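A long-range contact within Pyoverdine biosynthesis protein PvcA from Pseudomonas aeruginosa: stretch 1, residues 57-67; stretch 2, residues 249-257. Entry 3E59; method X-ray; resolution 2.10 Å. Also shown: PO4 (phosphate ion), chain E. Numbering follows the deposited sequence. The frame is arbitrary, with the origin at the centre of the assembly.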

# COMPACT_ATOMS: atom_id res chain seq x y z
N GLY A 57 -17.41 3.43 22.04
CA GLY A 57 -17.62 4.82 21.63
C GLY A 57 -16.34 5.52 21.20
O GLY A 57 -16.21 6.73 21.33
N GLU A 58 -15.38 4.74 20.70
CA GLU A 58 -14.08 5.25 20.28
C GLU A 58 -14.06 5.40 18.76
O GLU A 58 -14.80 4.70 18.07
CB GLU A 58 -12.96 4.31 20.71
CG GLU A 58 -12.69 4.21 22.20
CD GLU A 58 -11.94 2.94 22.56
OE1 GLU A 58 -11.81 2.04 21.69
OE2 GLU A 58 -11.50 2.82 23.72
N PRO A 59 -13.20 6.29 18.24
CA PRO A 59 -13.08 6.36 16.78
C PRO A 59 -12.48 5.06 16.23
O PRO A 59 -11.66 4.42 16.91
CB PRO A 59 -12.13 7.55 16.55
CG PRO A 59 -12.08 8.30 17.86
CD PRO A 59 -12.32 7.26 18.92
N ILE A 60 -12.91 4.66 15.04
CA ILE A 60 -12.41 3.42 14.44
C ILE A 60 -11.00 3.65 13.87
O ILE A 60 -10.79 4.53 13.03
CB ILE A 60 -13.37 2.90 13.35
CG1 ILE A 60 -14.80 2.78 13.90
CG2 ILE A 60 -12.89 1.54 12.78
CD1 ILE A 60 -15.86 2.82 12.82
N GLU A 61 -10.03 2.87 14.36
CA GLU A 61 -8.65 2.95 13.87
C GLU A 61 -8.42 1.96 12.72
O GLU A 61 -8.81 0.78 12.80
CB GLU A 61 -7.64 2.66 15.00
CG GLU A 61 -7.70 3.63 16.19
CD GLU A 61 -6.88 3.15 17.40
OE1 GLU A 61 -5.73 2.68 17.22
OE2 GLU A 61 -7.39 3.24 18.54
N PHE A 62 -7.80 2.49 11.67
CA PHE A 62 -7.27 1.73 10.54
C PHE A 62 -5.76 1.90 10.47
O PHE A 62 -5.24 3.01 10.65
CB PHE A 62 -7.91 2.17 9.19
CG PHE A 62 -9.41 2.02 9.15
CD1 PHE A 62 -10.24 3.06 9.57
CD2 PHE A 62 -9.99 0.84 8.70
CE1 PHE A 62 -11.63 2.93 9.56
CE2 PHE A 62 -11.37 0.69 8.68
CZ PHE A 62 -12.20 1.73 9.12
N VAL A 63 -5.06 0.80 10.20
CA VAL A 63 -3.62 0.80 9.93
C VAL A 63 -3.43 0.40 8.47
O VAL A 63 -4.03 -0.57 8.01
CB VAL A 63 -2.89 -0.16 10.88
CG1 VAL A 63 -1.53 -0.59 10.32
CG2 VAL A 63 -2.73 0.52 12.25
N LEU A 64 -2.60 1.16 7.76
CA LEU A 64 -2.32 0.91 6.34
C LEU A 64 -0.82 0.98 6.01
O LEU A 64 -0.27 2.08 5.91
CB LEU A 64 -3.08 1.94 5.49
CG LEU A 64 -2.84 1.94 3.96
CD1 LEU A 64 -3.04 0.55 3.36
CD2 LEU A 64 -3.72 2.97 3.25
N PRO A 65 -0.16 -0.18 5.84
CA PRO A 65 1.22 -0.16 5.36
C PRO A 65 1.24 0.17 3.87
O PRO A 65 0.71 -0.61 3.04
CB PRO A 65 1.70 -1.61 5.61
CG PRO A 65 0.66 -2.23 6.48
CD PRO A 65 -0.61 -1.56 6.09
N ALA A 66 1.82 1.32 3.52
CA ALA A 66 1.74 1.86 2.16
C ALA A 66 2.58 3.13 2.01
O ALA A 66 3.14 3.63 2.98
CB ALA A 66 0.28 2.16 1.80
N PHE A 67 2.64 3.65 0.79
CA PHE A 67 3.34 4.89 0.46
C PHE A 67 4.81 4.89 0.90
O PHE A 67 5.24 5.75 1.69
CB PHE A 67 2.61 6.11 1.05
CG PHE A 67 1.21 6.32 0.52
CD1 PHE A 67 0.09 5.81 1.21
CD2 PHE A 67 1.00 7.08 -0.63
CE1 PHE A 67 -1.21 6.03 0.73
CE2 PHE A 67 -0.28 7.30 -1.13
CZ PHE A 67 -1.39 6.78 -0.44
N PRO A 249 -2.86 -3.20 18.25
CA PRO A 249 -3.50 -4.52 18.19
C PRO A 249 -4.94 -4.54 17.62
O PRO A 249 -5.28 -5.44 16.84
CB PRO A 249 -3.51 -4.97 19.66
CG PRO A 249 -2.40 -4.19 20.30
CD PRO A 249 -2.46 -2.86 19.63
N ARG A 250 -5.75 -3.55 17.97
CA ARG A 250 -7.17 -3.58 17.63
C ARG A 250 -7.49 -2.98 16.26
O ARG A 250 -8.52 -3.31 15.66
CB ARG A 250 -8.00 -2.89 18.71
CG ARG A 250 -7.77 -3.43 20.13
CD ARG A 250 -8.79 -2.81 21.10
NE ARG A 250 -8.66 -1.36 21.16
CZ ARG A 250 -9.66 -0.50 21.29
NH1 ARG A 250 -10.92 -0.93 21.37
NH2 ARG A 250 -9.41 0.80 21.32
N ALA A 251 -6.62 -2.12 15.75
CA ALA A 251 -6.86 -1.41 14.51
C ALA A 251 -7.27 -2.37 13.40
O ALA A 251 -6.76 -3.51 13.31
CB ALA A 251 -5.63 -0.62 14.08
N ILE A 252 -8.20 -1.91 12.56
CA ILE A 252 -8.58 -2.63 11.35
C ILE A 252 -7.39 -2.53 10.41
O ILE A 252 -6.89 -1.44 10.14
CB ILE A 252 -9.87 -2.04 10.68
CG1 ILE A 252 -10.99 -1.79 11.71
CG2 ILE A 252 -10.33 -2.90 9.50
CD1 ILE A 252 -11.32 -2.96 12.61
N ARG A 253 -6.94 -3.69 9.94
CA ARG A 253 -5.75 -3.79 9.14
C ARG A 253 -6.04 -3.67 7.62
O ARG A 253 -6.54 -4.62 6.99
CB ARG A 253 -5.05 -5.11 9.49
CG ARG A 253 -3.74 -5.40 8.75
CD ARG A 253 -2.62 -4.35 8.98
NE ARG A 253 -1.33 -4.98 8.71
CZ ARG A 253 -0.88 -5.23 7.48
NH1 ARG A 253 -1.59 -4.87 6.43
NH2 ARG A 253 0.28 -5.86 7.31
N LEU A 254 -5.75 -2.50 7.06
CA LEU A 254 -5.87 -2.32 5.61
C LEU A 254 -4.58 -2.72 4.92
O LEU A 254 -3.55 -2.89 5.56
CB LEU A 254 -6.25 -0.89 5.25
CG LEU A 254 -7.50 -0.25 5.86
CD1 LEU A 254 -7.51 1.21 5.50
CD2 LEU A 254 -8.81 -0.94 5.42
N SER A 255 -4.66 -2.88 3.60
CA SER A 255 -3.53 -3.32 2.78
C SER A 255 -3.69 -2.74 1.39
O SER A 255 -4.79 -2.35 1.01
CB SER A 255 -3.49 -4.85 2.72
OG SER A 255 -2.32 -5.33 2.08
N ILE A 256 -2.59 -2.65 0.65
CA ILE A 256 -2.64 -2.28 -0.76
C ILE A 256 -2.39 -3.47 -1.67
O ILE A 256 -2.18 -3.31 -2.89
CB ILE A 256 -1.73 -1.04 -1.13
CG1 ILE A 256 -0.34 -1.12 -0.49
CG2 ILE A 256 -2.41 0.23 -0.69
CD1 ILE A 256 0.59 -2.09 -1.16
N HIS A 257 -2.38 -4.67 -1.06
CA HIS A 257 -2.44 -5.94 -1.78
C HIS A 257 -3.80 -6.59 -1.62
O HIS A 257 -4.42 -6.45 -0.57
CB HIS A 257 -1.41 -6.94 -1.26
CG HIS A 257 -0.03 -6.41 -1.21
ND1 HIS A 257 0.77 -6.55 -0.10
CD2 HIS A 257 0.71 -5.73 -2.12
CE1 HIS A 257 1.95 -5.99 -0.33
NE2 HIS A 257 1.93 -5.49 -1.56
P PO4 E . 0.84 -6.56 3.63
O1 PO4 E . 0.47 -7.61 2.61
O2 PO4 E . 2.14 -5.92 3.20
O3 PO4 E . -0.30 -5.52 3.73
O4 PO4 E . 1.08 -7.21 4.97
O HOH W 1 -0.07 -2.92 2.41

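How do two stretches almost 190 residues apart in sequence come to lie side by side? They pair as parallel strands, with Phe-62 level with Ile-252 and Val-63 level with Arg-253. Ile-252 N donates to Glu-61 O at 2.8 Å, Val-63 N to Ile-252 O at 2.9 Å, and Leu-254 N to Val-63 O at 2.8 Å. Val-63 thus uses both its N and its O, reaching residues on either side of Arg-253, as a parallel register requires.

What does Leu-254, which has the largest area covered, pack against? Its CD1 lies 3.8 Å from Phe-62 CB, and its CB lies 4.0 Å from Leu-64 CD1, so one leucine touches two apolar side chains of the other strand. Phe-62 also meets Ile-252, CD2 to CB at 3.5 Å, on the face of the sheet these two share. These buried hydrocarbon surfaces exclude water.

Where does Val-63 point its side chain? It goes to the other face, along with that of Arg-253. There Val-63 CG2 rests 3.6 Å from Ala-251 CB, the small methyl of Ala-251 pointing toward the first stretch. Pro-65 turns its CG corner to one face of the Arg-253 guanidinium, with Pro-65 CG 3.5 Å from Arg-253 NH1, leaving the guanidinium edge free for polar partners: Arg-253 NH2 donates to phosphate O4 at 2.8 Å.

What holds the ends of the contact? At one end, Glu-58 OE1 forms a salt bridge with Arg-250 NH2 at 2.7 Å, the oxygen near the guanidinium plane, where the N-H groups point. At the other, Ala-66 CB meets Ile-256 CG1 at 4.0 Å, and water 1 lies between the backbones, 2.5 Å from Pro-65 O and accepting from Ile-256 N at 3.1 Å.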